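Local coordinates for IPT/TIG domain-containing protein (Bacteroides thetaiotaomicron, PDB 3TC9), which is of unconfirmed function but probably serves as an auxiliary nutrient-binding protein, joining an immunoglobulin-like IPT/TIG domain to a six-bladed beta-propeller, at residues L240-R252 and L263-F277. Residues are numbered along the deposited sequence; the frame is centred on the assembly and turned at random.
Sequences LYFNSWNAGQVFR and LFTIQDSGWEFHIQF
Phe273, Val250 and Asn243 meet where two consecutive blades of the six-bladed beta-propeller pack together: strands 240-244, 249-252 and 263-265 belong to one antiparallel blade, and the chain then crosses to 273-277, the first strand of the next. Phe273 holds CG between its backbone N and carbonyl carbon (chi1 62°), which turns the ring in against Asn243 and Val250 of the preceding blade. Asn243 runs antiparallel alongside it, laying ND2 over one ring face while CB rests 3.5 Å from Phe273 CZ; that amide nitrogen is hydrogen-bonded to Asn229. At the ring edge sit Gly248 O and Val250 CG2, the latter 3.7 Å from Phe273 CZ. Replacing Phe273 by an alanine is likely to open a gap between the blades and leave Val250 CG2 and the Asn243 amide without the ring they pack on. Val250 splits its branches: CG2 also touches Phe264 CE1 at 3.5 Å, whereas CG1, anti to the backbone N (chi1 -179°), meets Ile275 CD1. Ile275 CD1 also reaches Tyr241 CB. Leu263 CD2 approaches the Tyr241 ring edge in plane, 3.5 Å from Tyr241 CE1, and the Phe277 ring lies obliquely to the tyrosine, their planes 60° apart. Gly248 and Gln249 oppose Ser244 in a G1 beta bulge; Gly248 O accepts a hydrogen bond from Ile266 N, and Gly248 CA packs against Trp271 CB, 3.7 Å away. Where the hairpin loop of Trp245 meets the link between the blades, Trp271 N donates to a lone pair of Trp245 O at 2.9 Å, and Gly270 CA lies 3.5 Å from the centroid of the Trp245 five-membered ring, a CH-pi contact over the indole face.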
ATOM      1  N   LEU B 240     -23.649 -18.088  -9.313  1.00 48.29           N
ATOM      2  CA  LEU B 240     -23.994 -18.107  -7.893  1.00 47.66           C
ATOM      3  C   LEU B 240     -23.773 -19.471  -7.236  1.00 52.79           C
ATOM      4  O   LEU B 240     -24.210 -20.493  -7.763  1.00 55.61           O
ATOM      5  CB  LEU B 240     -25.458 -17.697  -7.727  1.00 48.37           C
ATOM      6  CG  LEU B 240     -25.948 -17.476  -6.295  1.00 52.48           C
ATOM      7  CD1 LEU B 240     -25.587 -16.104  -5.818  1.00 51.64           C
ATOM      8  CD2 LEU B 240     -27.433 -17.650  -6.208  1.00 55.05           C
ATOM      9  N   TYR B 241     -23.127 -19.466  -6.064  1.00 46.12           N
ATOM     10  CA  TYR B 241     -22.881 -20.651  -5.249  1.00 44.95           C
ATOM     11  C   TYR B 241     -23.645 -20.485  -3.948  1.00 49.30           C
ATOM     12  O   TYR B 241     -23.643 -19.396  -3.365  1.00 46.47           O
ATOM     13  CB  TYR B 241     -21.377 -20.845  -4.992  1.00 45.37           C
ATOM     14  CG  TYR B 241     -20.619 -21.169  -6.261  1.00 48.04           C
ATOM     15  CD1 TYR B 241     -20.524 -22.478  -6.727  1.00 50.10           C
ATOM     16  CD2 TYR B 241     -20.031 -20.160  -7.024  1.00 48.00           C
ATOM     17  CE1 TYR B 241     -19.857 -22.778  -7.914  1.00 50.93           C
ATOM     18  CE2 TYR B 241     -19.361 -20.450  -8.213  1.00 49.28           C
ATOM     19  CZ  TYR B 241     -19.296 -21.760  -8.663  1.00 57.03           C
ATOM     20  OH  TYR B 241     -18.680 -22.058  -9.848  1.00 58.99           O
ATOM     21  N   PHE B 242     -24.336 -21.528  -3.513  1.00 47.45           N
ATOM     22  CA  PHE B 242     -25.091 -21.458  -2.258  1.00 47.17           C
ATOM     23  C   PHE B 242     -25.167 -22.854  -1.678  1.00 51.06           C
ATOM     24  O   PHE B 242     -24.722 -23.800  -2.327  1.00 50.14           O
ATOM     25  CB  PHE B 242     -26.481 -20.825  -2.466  1.00 49.47           C
ATOM     26  CG  PHE B 242     -27.372 -21.531  -3.454  1.00 52.68           C
ATOM     27  CD1 PHE B 242     -27.329 -21.210  -4.810  1.00 56.25           C
ATOM     28  CD2 PHE B 242     -28.298 -22.478  -3.026  1.00 55.32           C
ATOM     29  CE1 PHE B 242     -28.165 -21.861  -5.729  1.00 58.06           C
ATOM     30  CE2 PHE B 242     -29.126 -23.127  -3.940  1.00 59.33           C
ATOM     31  CZ  PHE B 242     -29.062 -22.807  -5.287  1.00 57.57           C
ATOM     32  N   ASN B 243     -25.691 -22.995  -0.460  1.00 48.51           N
ATOM     33  CA  ASN B 243     -25.737 -24.311   0.164  1.00 48.16           C
ATOM     34  C   ASN B 243     -27.135 -24.676   0.650  1.00 52.06           C
ATOM     35  O   ASN B 243     -28.111 -23.946   0.449  1.00 50.54           O
ATOM     36  CB  ASN B 243     -24.720 -24.364   1.356  1.00 44.36           C
ATOM     37  CG  ASN B 243     -25.239 -23.811   2.680  1.00 56.91           C
ATOM     38  OD1 ASN B 243     -25.973 -22.833   2.705  1.00 51.99           O
ATOM     39  ND2 ASN B 243     -24.964 -24.483   3.808  1.00 42.87           N
ATOM     40  N   SER B 244     -27.175 -25.838   1.319  1.00 49.67           N
ATOM     41  CA  SER B 244     -28.264 -26.437   2.057  1.00 50.35           C
ATOM     42  C   SER B 244     -27.616 -27.089   3.273  1.00 54.02           C
ATOM     43  O   SER B 244     -26.640 -27.833   3.121  1.00 52.67           O
ATOM     44  CB  SER B 244     -29.045 -27.422   1.198  1.00 55.62           C
ATOM     45  OG  SER B 244     -30.100 -27.984   1.959  1.00 69.70           O
ATOM     46  N   TRP B 245     -28.077 -26.713   4.480  1.00 50.53           N
ATOM     47  CA  TRP B 245     -27.532 -27.196   5.755  1.00 49.50           C
ATOM     48  C   TRP B 245     -27.736 -28.725   5.957  1.00 53.18           C
ATOM     49  O   TRP B 245     -26.858 -29.389   6.505  1.00 52.83           O
ATOM     50  CB  TRP B 245     -28.177 -26.384   6.888  1.00 47.83           C
ATOM     51  CG  TRP B 245     -28.082 -26.946   8.276  1.00 49.10           C
ATOM     52  CD1 TRP B 245     -27.180 -26.603   9.242  1.00 51.13           C
ATOM     53  CD2 TRP B 245     -29.049 -27.793   8.915  1.00 50.25           C
ATOM     54  NE1 TRP B 245     -27.473 -27.260  10.418  1.00 50.95           N
ATOM     55  CE2 TRP B 245     -28.619 -27.989  10.249  1.00 53.82           C
ATOM     56  CE3 TRP B 245     -30.235 -28.420   8.482  1.00 52.67           C
ATOM     57  CZ2 TRP B 245     -29.311 -28.814  11.143  1.00 54.38           C
ATOM     58  CZ3 TRP B 245     -30.934 -29.218   9.377  1.00 54.86           C
ATOM     59  CH2 TRP B 245     -30.466 -29.421  10.684  1.00 55.27           C
ATOM     60  N   ASN B 246     -28.875 -29.261   5.516  1.00 50.22           N
ATOM     61  CA  ASN B 246     -29.294 -30.662   5.648  1.00 50.76           C
ATOM     62  C   ASN B 246     -28.170 -31.696   5.364  1.00 54.37           C
ATOM     63  O   ASN B 246     -27.875 -32.515   6.236  1.00 53.02           O
ATOM     64  CB  ASN B 246     -30.504 -30.913   4.756  1.00 50.41           C
ATOM     65  CG  ASN B 246     -31.744 -30.173   5.229  1.00 65.36           C
ATOM     66  OD1 ASN B 246     -31.833 -28.932   5.198  1.00 53.18           O
ATOM     67  ND2 ASN B 246     -32.721 -30.923   5.693  1.00 53.41           N
ATOM     68  N   ALA B 247     -27.552 -31.665   4.172  1.00 51.85           N
ATOM     69  CA  ALA B 247     -26.454 -32.581   3.836  1.00 51.96           C
ATOM     70  C   ALA B 247     -25.134 -31.816   3.678  1.00 55.24           C
ATOM     71  O   ALA B 247     -24.092 -32.433   3.432  1.00 54.59           O
ATOM     72  CB  ALA B 247     -26.776 -33.350   2.551  1.00 53.26           C
ATOM     73  N   GLY B 248     -25.194 -30.490   3.824  1.00 52.05           N
ATOM     74  CA  GLY B 248     -24.048 -29.602   3.640  1.00 50.45           C
ATOM     75  C   GLY B 248     -23.644 -29.577   2.182  1.00 52.67           C
ATOM     76  O   GLY B 248     -22.457 -29.654   1.850  1.00 51.38           O
ATOM     77  N   GLN B 249     -24.658 -29.481   1.304  1.00 49.93           N
ATOM     78  CA  GLN B 249     -24.488 -29.491  -0.139  1.00 49.93           C
ATOM     79  C   GLN B 249     -24.281 -28.091  -0.724  1.00 52.99           C
ATOM     80  O   GLN B 249     -25.042 -27.171  -0.428  1.00 52.62           O
ATOM     81  CB  GLN B 249     -25.695 -30.147  -0.819  1.00 51.79           C
ATOM     82  CG  GLN B 249     -25.562 -30.253  -2.334  1.00 54.80           C
ATOM     83  CD  GLN B 249     -25.432 -31.658  -2.818  1.00 67.25           C
ATOM     84  OE1 GLN B 249     -24.519 -31.982  -3.578  1.00 63.12           O
ATOM     85  NE2 GLN B 249     -26.368 -32.513  -2.419  1.00 59.69           N
ATOM     86  N   VAL B 250     -23.301 -27.981  -1.632  1.00 47.70           N
ATOM     87  CA  VAL B 250     -23.024 -26.785  -2.413  1.00 47.24           C
ATOM     88  C   VAL B 250     -23.795 -26.915  -3.742  1.00 52.73           C
ATOM     89  O   VAL B 250     -23.798 -27.993  -4.353  1.00 53.63           O
ATOM     90  CB  VAL B 250     -21.503 -26.596  -2.631  1.00 49.79           C
ATOM     91  CG1 VAL B 250     -21.199 -25.314  -3.426  1.00 48.99           C
ATOM     92  CG2 VAL B 250     -20.754 -26.616  -1.294  1.00 48.15           C
ATOM     93  N   PHE B 251     -24.455 -25.825  -4.165  1.00 49.05           N
ATOM     94  CA  PHE B 251     -25.198 -25.727  -5.422  1.00 49.77           C
ATOM     95  C   PHE B 251     -24.634 -24.615  -6.277  1.00 55.21           C
ATOM     96  O   PHE B 251     -24.168 -23.613  -5.749  1.00 52.77           O
ATOM     97  CB  PHE B 251     -26.689 -25.484  -5.167  1.00 51.42           C
ATOM     98  CG  PHE B 251     -27.376 -26.622  -4.462  1.00 53.37           C
ATOM     99  CD1 PHE B 251     -27.849 -27.722  -5.179  1.00 57.32           C
ATOM    100  CD2 PHE B 251     -27.567 -26.593  -3.080  1.00 55.22           C
ATOM    101  CE1 PHE B 251     -28.474 -28.782  -4.531  1.00 58.72           C
ATOM    102  CE2 PHE B 251     -28.201 -27.653  -2.427  1.00 58.63           C
ATOM    103  CZ  PHE B 251     -28.668 -28.732  -3.163  1.00 58.27           C
ATOM    104  N   ARG B 252     -24.680 -24.793  -7.596  1.00 54.75           N
ATOM    105  CA  ARG B 252     -24.209 -23.794  -8.550  1.00 54.88           C
ATOM    106  C   ARG B 252     -25.384 -23.321  -9.392  1.00 61.35           C
ATOM    107  O   ARG B 252     -26.073 -24.144  -9.975  1.00 63.49           O
ATOM    108  CB  ARG B 252     -23.107 -24.389  -9.423  1.00 52.38           C
ATOM    109  CG  ARG B 252     -22.461 -23.410 -10.356  1.00 56.66           C
ATOM    110  CD  ARG B 252     -21.707 -24.200 -11.402  1.00 60.55           C
ATOM    111  NE  ARG B 252     -20.857 -23.335 -12.221  1.00 62.98           N
ATOM    112  CZ  ARG B 252     -21.278 -22.725 -13.318  1.00 75.83           C
ATOM    113  NH1 ARG B 252     -22.525 -22.880 -13.733  1.00 62.06           N
ATOM    114  NH2 ARG B 252     -20.448 -21.954 -14.013  1.00 63.34           N
ATOM    115  N   LEU B 263     -23.161 -29.507  -6.602  1.00 61.92           N
ATOM    116  CA  LEU B 263     -21.727 -29.682  -6.854  1.00 60.79           C
ATOM    117  C   LEU B 263     -21.072 -30.775  -6.012  1.00 63.61           C
ATOM    118  O   LEU B 263     -20.623 -31.787  -6.560  1.00 63.92           O
ATOM    119  CB  LEU B 263     -20.984 -28.355  -6.662  1.00 59.35           C
ATOM    120  CG  LEU B 263     -20.485 -27.646  -7.925  1.00 64.06           C
ATOM    121  CD1 LEU B 263     -21.484 -27.724  -9.073  1.00 65.07           C
ATOM    122  CD2 LEU B 263     -20.144 -26.208  -7.623  1.00 64.69           C
ATOM    123  N   PHE B 264     -20.966 -30.551  -4.704  1.00 58.39           N
ATOM    124  CA  PHE B 264     -20.328 -31.476  -3.767  1.00 56.74           C
ATOM    125  C   PHE B 264     -20.858 -31.240  -2.374  1.00 59.59           C
ATOM    126  O   PHE B 264     -21.353 -30.155  -2.068  1.00 57.06           O
ATOM    127  CB  PHE B 264     -18.779 -31.321  -3.776  1.00 57.30           C
ATOM    128  CG  PHE B 264     -18.245 -29.901  -3.772  1.00 57.73           C
ATOM    129  CD1 PHE B 264     -18.204 -29.155  -2.599  1.00 59.37           C
ATOM    130  CD2 PHE B 264     -17.762 -29.318  -4.938  1.00 59.21           C
ATOM    131  CE1 PHE B 264     -17.721 -27.841  -2.604  1.00 58.50           C
ATOM    132  CE2 PHE B 264     -17.280 -28.005  -4.938  1.00 59.97           C
ATOM    133  CZ  PHE B 264     -17.267 -27.279  -3.771  1.00 56.97           C
ATOM    134  N   THR B 265     -20.729 -32.267  -1.535  1.00 57.04           N
ATOM    135  CA  THR B 265     -21.070 -32.279  -0.113  1.00 55.97           C
ATOM    136  C   THR B 265     -19.746 -31.965   0.634  1.00 55.90           C
ATOM    137  O   THR B 265     -18.681 -32.406   0.173  1.00 55.45           O
ATOM    138  CB  THR B 265     -21.717 -33.667   0.184  1.00 65.46           C
ATOM    139  OG1 THR B 265     -23.134 -33.526   0.251  1.00 63.61           O
ATOM    140  CG2 THR B 265     -21.172 -34.364   1.429  1.00 64.67           C
ATOM    141  N   ILE B 266     -19.794 -31.208   1.751  1.00 48.78           N
ATOM    142  CA  ILE B 266     -18.572 -30.884   2.501  1.00 46.51           C
ATOM    143  C   ILE B 266     -18.128 -32.094   3.344  1.00 53.38           C
ATOM    144  O   ILE B 266     -16.981 -32.530   3.208  1.00 54.79           O
ATOM    145  CB  ILE B 266     -18.698 -29.593   3.380  1.00 47.01           C
ATOM    146  CG1 ILE B 266     -19.073 -28.326   2.541  1.00 45.44           C
ATOM    147  CG2 ILE B 266     -17.431 -29.353   4.243  1.00 44.83           C
ATOM    148  CD1 ILE B 266     -18.230 -28.004   1.286  1.00 51.87           C
ATOM    149  N   GLN B 267     -19.013 -32.600   4.235  1.00 48.28           N
ATOM    150  CA  GLN B 267     -18.711 -33.707   5.137  1.00 47.32           C
ATOM    151  C   GLN B 267     -20.018 -34.414   5.562  1.00 52.49           C
ATOM    152  O   GLN B 267     -20.551 -35.223   4.809  1.00 53.46           O
ATOM    153  CB  GLN B 267     -17.919 -33.176   6.363  1.00 47.46           C
ATOM    154  CG  GLN B 267     -17.334 -34.243   7.294  1.00 48.70           C
ATOM    155  CD  GLN B 267     -16.254 -33.730   8.231  1.00 67.28           C
ATOM    156  OE1 GLN B 267     -15.419 -32.885   7.886  1.00 63.34           O
ATOM    157  NE2 GLN B 267     -16.215 -34.267   9.444  1.00 59.04           N
ATOM    158  N   ASP B 268     -20.561 -34.061   6.733  1.00 49.85           N
ATOM    159  CA  ASP B 268     -21.743 -34.699   7.292  1.00 50.30           C
ATOM    160  C   ASP B 268     -22.997 -33.795   7.286  1.00 54.18           C
ATOM    161  O   ASP B 268     -22.976 -32.680   6.758  1.00 53.11           O
ATOM    162  CB  ASP B 268     -21.429 -35.174   8.720  1.00 51.75           C
ATOM    163  CG  ASP B 268     -20.151 -35.998   8.846  1.00 57.96           C
ATOM    164  OD1 ASP B 268     -19.931 -36.894   7.998  1.00 56.88           O
ATOM    165  OD2 ASP B 268     -19.392 -35.769   9.808  1.00 65.18           O
ATOM    166  N   SER B 269     -24.109 -34.333   7.820  1.00 51.82           N
ATOM    167  CA  SER B 269     -25.411 -33.679   7.941  1.00 51.57           C
ATOM    168  C   SER B 269     -25.343 -32.504   8.918  1.00 52.73           C
ATOM    169  O   SER B 269     -24.545 -32.544   9.858  1.00 51.27           O
ATOM    170  CB  SER B 269     -26.477 -34.681   8.384  1.00 55.73           C
ATOM    171  OG  SER B 269     -25.993 -35.760   9.174  1.00 68.73           O
ATOM    172  N   GLY B 270     -26.167 -31.482   8.680  1.00 48.27           N
ATOM    173  CA  GLY B 270     -26.240 -30.287   9.516  1.00 47.49           C
ATOM    174  C   GLY B 270     -24.978 -29.458   9.481  1.00 50.42           C
ATOM    175  O   GLY B 270     -24.374 -29.206  10.522  1.00 49.78           O
ATOM    176  N   TRP B 271     -24.557 -29.065   8.272  1.00 46.34           N
ATOM    177  CA  TRP B 271     -23.356 -28.271   8.013  1.00 43.52           C
ATOM    178  C   TRP B 271     -23.764 -26.850   7.604  1.00 44.73           C
ATOM    179  O   TRP B 271     -24.233 -26.620   6.486  1.00 44.12           O
ATOM    180  CB  TRP B 271     -22.487 -28.947   6.932  1.00 40.90           C
ATOM    181  CG  TRP B 271     -21.097 -29.311   7.361  1.00 40.73           C
ATOM    182  CD1 TRP B 271     -19.932 -28.876   6.801  1.00 42.51           C
ATOM    183  CD2 TRP B 271     -20.724 -30.234   8.398  1.00 40.80           C
ATOM    184  NE1 TRP B 271     -18.855 -29.469   7.422  1.00 40.65           N
ATOM    185  CE2 TRP B 271     -19.312 -30.302   8.412  1.00 43.23           C
ATOM    186  CE3 TRP B 271     -21.448 -31.020   9.320  1.00 42.97           C
ATOM    187  CZ2 TRP B 271     -18.608 -31.124   9.306  1.00 43.06           C
ATOM    188  CZ3 TRP B 271     -20.751 -31.833  10.208  1.00 44.20           C
ATOM    189  CH2 TRP B 271     -19.349 -31.883  10.194  1.00 44.23           C
ATOM    190  N   GLU B 272     -23.642 -25.922   8.555  1.00 38.75           N
ATOM    191  CA  GLU B 272     -23.975 -24.513   8.389  1.00 37.80           C
ATOM    192  C   GLU B 272     -22.747 -23.779   7.902  1.00 41.79           C
ATOM    193  O   GLU B 272     -21.769 -23.677   8.650  1.00 41.60           O
ATOM    194  CB  GLU B 272     -24.498 -23.918   9.713  1.00 38.30           C
ATOM    195  CG  GLU B 272     -24.850 -22.438   9.635  1.00 42.47           C
ATOM    196  CD  GLU B 272     -25.260 -21.766  10.935  1.00 57.35           C
ATOM    197  OE1 GLU B 272     -25.059 -22.363  12.018  1.00 51.02           O
ATOM    198  OE2 GLU B 272     -25.766 -20.623  10.872  1.00 54.82           O
ATOM    199  N   PHE B 273     -22.762 -23.305   6.637  1.00 39.26           N
ATOM    200  CA  PHE B 273     -21.584 -22.615   6.114  1.00 38.03           C
ATOM    201  C   PHE B 273     -21.883 -21.557   5.042  1.00 42.51           C
ATOM    202  O   PHE B 273     -22.927 -21.603   4.389  1.00 42.07           O
ATOM    203  CB  PHE B 273     -20.550 -23.629   5.542  1.00 38.80           C
ATOM    204  CG  PHE B 273     -20.996 -24.474   4.370  1.00 40.76           C
ATOM    205  CD1 PHE B 273     -20.801 -24.036   3.057  1.00 43.59           C
ATOM    206  CD2 PHE B 273     -21.574 -25.727   4.572  1.00 42.55           C
ATOM    207  CE1 PHE B 273     -21.201 -24.830   1.964  1.00 44.70           C
ATOM    208  CE2 PHE B 273     -21.992 -26.513   3.483  1.00 45.77           C
ATOM    209  CZ  PHE B 273     -21.785 -26.068   2.185  1.00 43.62           C
ATOM    210  N   HIS B 274     -20.917 -20.610   4.876  1.00 38.10           N
ATOM    211  CA  HIS B 274     -20.988 -19.637   3.803  0.50 37.25           C
ATOM    212  C   HIS B 274     -19.715 -19.791   2.946  1.00 40.92           C
ATOM    213  O   HIS B 274     -18.749 -20.448   3.359  1.00 39.59           O
ATOM    214  CB  HIS B 274     -21.243 -18.192   4.294  0.50 37.23           C
ATOM    215  CG  HIS B 274     -20.242 -17.665   5.266  0.50 39.17           C
ATOM    216  ND1 HIS B 274     -19.056 -17.101   4.841  0.50 40.34           N
ATOM    217  CD2 HIS B 274     -20.299 -17.604   6.613  0.50 40.20           C
ATOM    218  CE1 HIS B 274     -18.425 -16.725   5.939  0.50 38.79           C
ATOM    219  NE2 HIS B 274     -19.127 -17.019   7.029  0.50 39.22           N
ATOM    220  N   ILE B 275     -19.773 -19.260   1.714  1.00 37.98           N
ATOM    221  CA  ILE B 275     -18.727 -19.309   0.689  1.00 37.34           C
ATOM    222  C   ILE B 275     -18.300 -17.859   0.433  1.00 40.31           C
ATOM    223  O   ILE B 275     -19.152 -16.988   0.252  1.00 40.04           O
ATOM    224  CB  ILE B 275     -19.240 -20.009  -0.615  1.00 41.49           C
ATOM    225  CG1 ILE B 275     -19.777 -21.439  -0.333  1.00 42.38           C
ATOM    226  CG2 ILE B 275     -18.156 -19.996  -1.734  1.00 41.78           C
ATOM    227  CD1 ILE B 275     -20.745 -22.015  -1.408  1.00 55.10           C
ATOM    228  N   GLN B 276     -17.006 -17.598   0.476  1.00 35.55           N
ATOM    229  CA  GLN B 276     -16.438 -16.291   0.246  1.00 34.83           C
ATOM    230  C   GLN B 276     -15.264 -16.430  -0.688  1.00 37.91           C
ATOM    231  O   GLN B 276     -14.276 -17.082  -0.343  1.00 35.44           O
ATOM    232  CB  GLN B 276     -16.029 -15.637   1.559  1.00 35.35           C
ATOM    233  CG  GLN B 276     -17.219 -15.317   2.443  1.00 44.62           C
ATOM    234  CD  GLN B 276     -16.929 -14.231   3.404  1.00 53.30           C
ATOM    235  OE1 GLN B 276     -16.880 -14.444   4.617  1.00 53.60           O
ATOM    236  NE2 GLN B 276     -16.745 -13.043   2.878  1.00 38.00           N
ATOM    237  N   PHE B 277     -15.382 -15.814  -1.874  1.00 35.51           N
ATOM    238  CA  PHE B 277     -14.353 -15.846  -2.901  1.00 35.61           C
ATOM    239  C   PHE B 277     -13.265 -14.839  -2.666  1.00 41.28           C
ATOM    240  O   PHE B 277     -13.545 -13.674  -2.353  1.00 41.57           O
ATOM    241  CB  PHE B 277     -14.947 -15.564  -4.293  1.00 37.91           C
ATOM    242  CG  PHE B 277     -15.559 -16.749  -4.978  1.00 40.52           C
ATOM    243  CD1 PHE B 277     -14.759 -17.716  -5.578  1.00 43.14           C
ATOM    244  CD2 PHE B 277     -16.938 -16.888  -5.057  1.00 42.73           C
ATOM    245  CE1 PHE B 277     -15.334 -18.819  -6.213  1.00 44.86           C
ATOM    246  CE2 PHE B 277     -17.513 -17.992  -5.688  1.00 44.59           C
ATOM    247  CZ  PHE B 277     -16.709 -18.949  -6.260  1.00 43.06           C
TER
HETATM  248  O   HOH W   1     -23.671 -35.112   4.022  1.00 48.57           O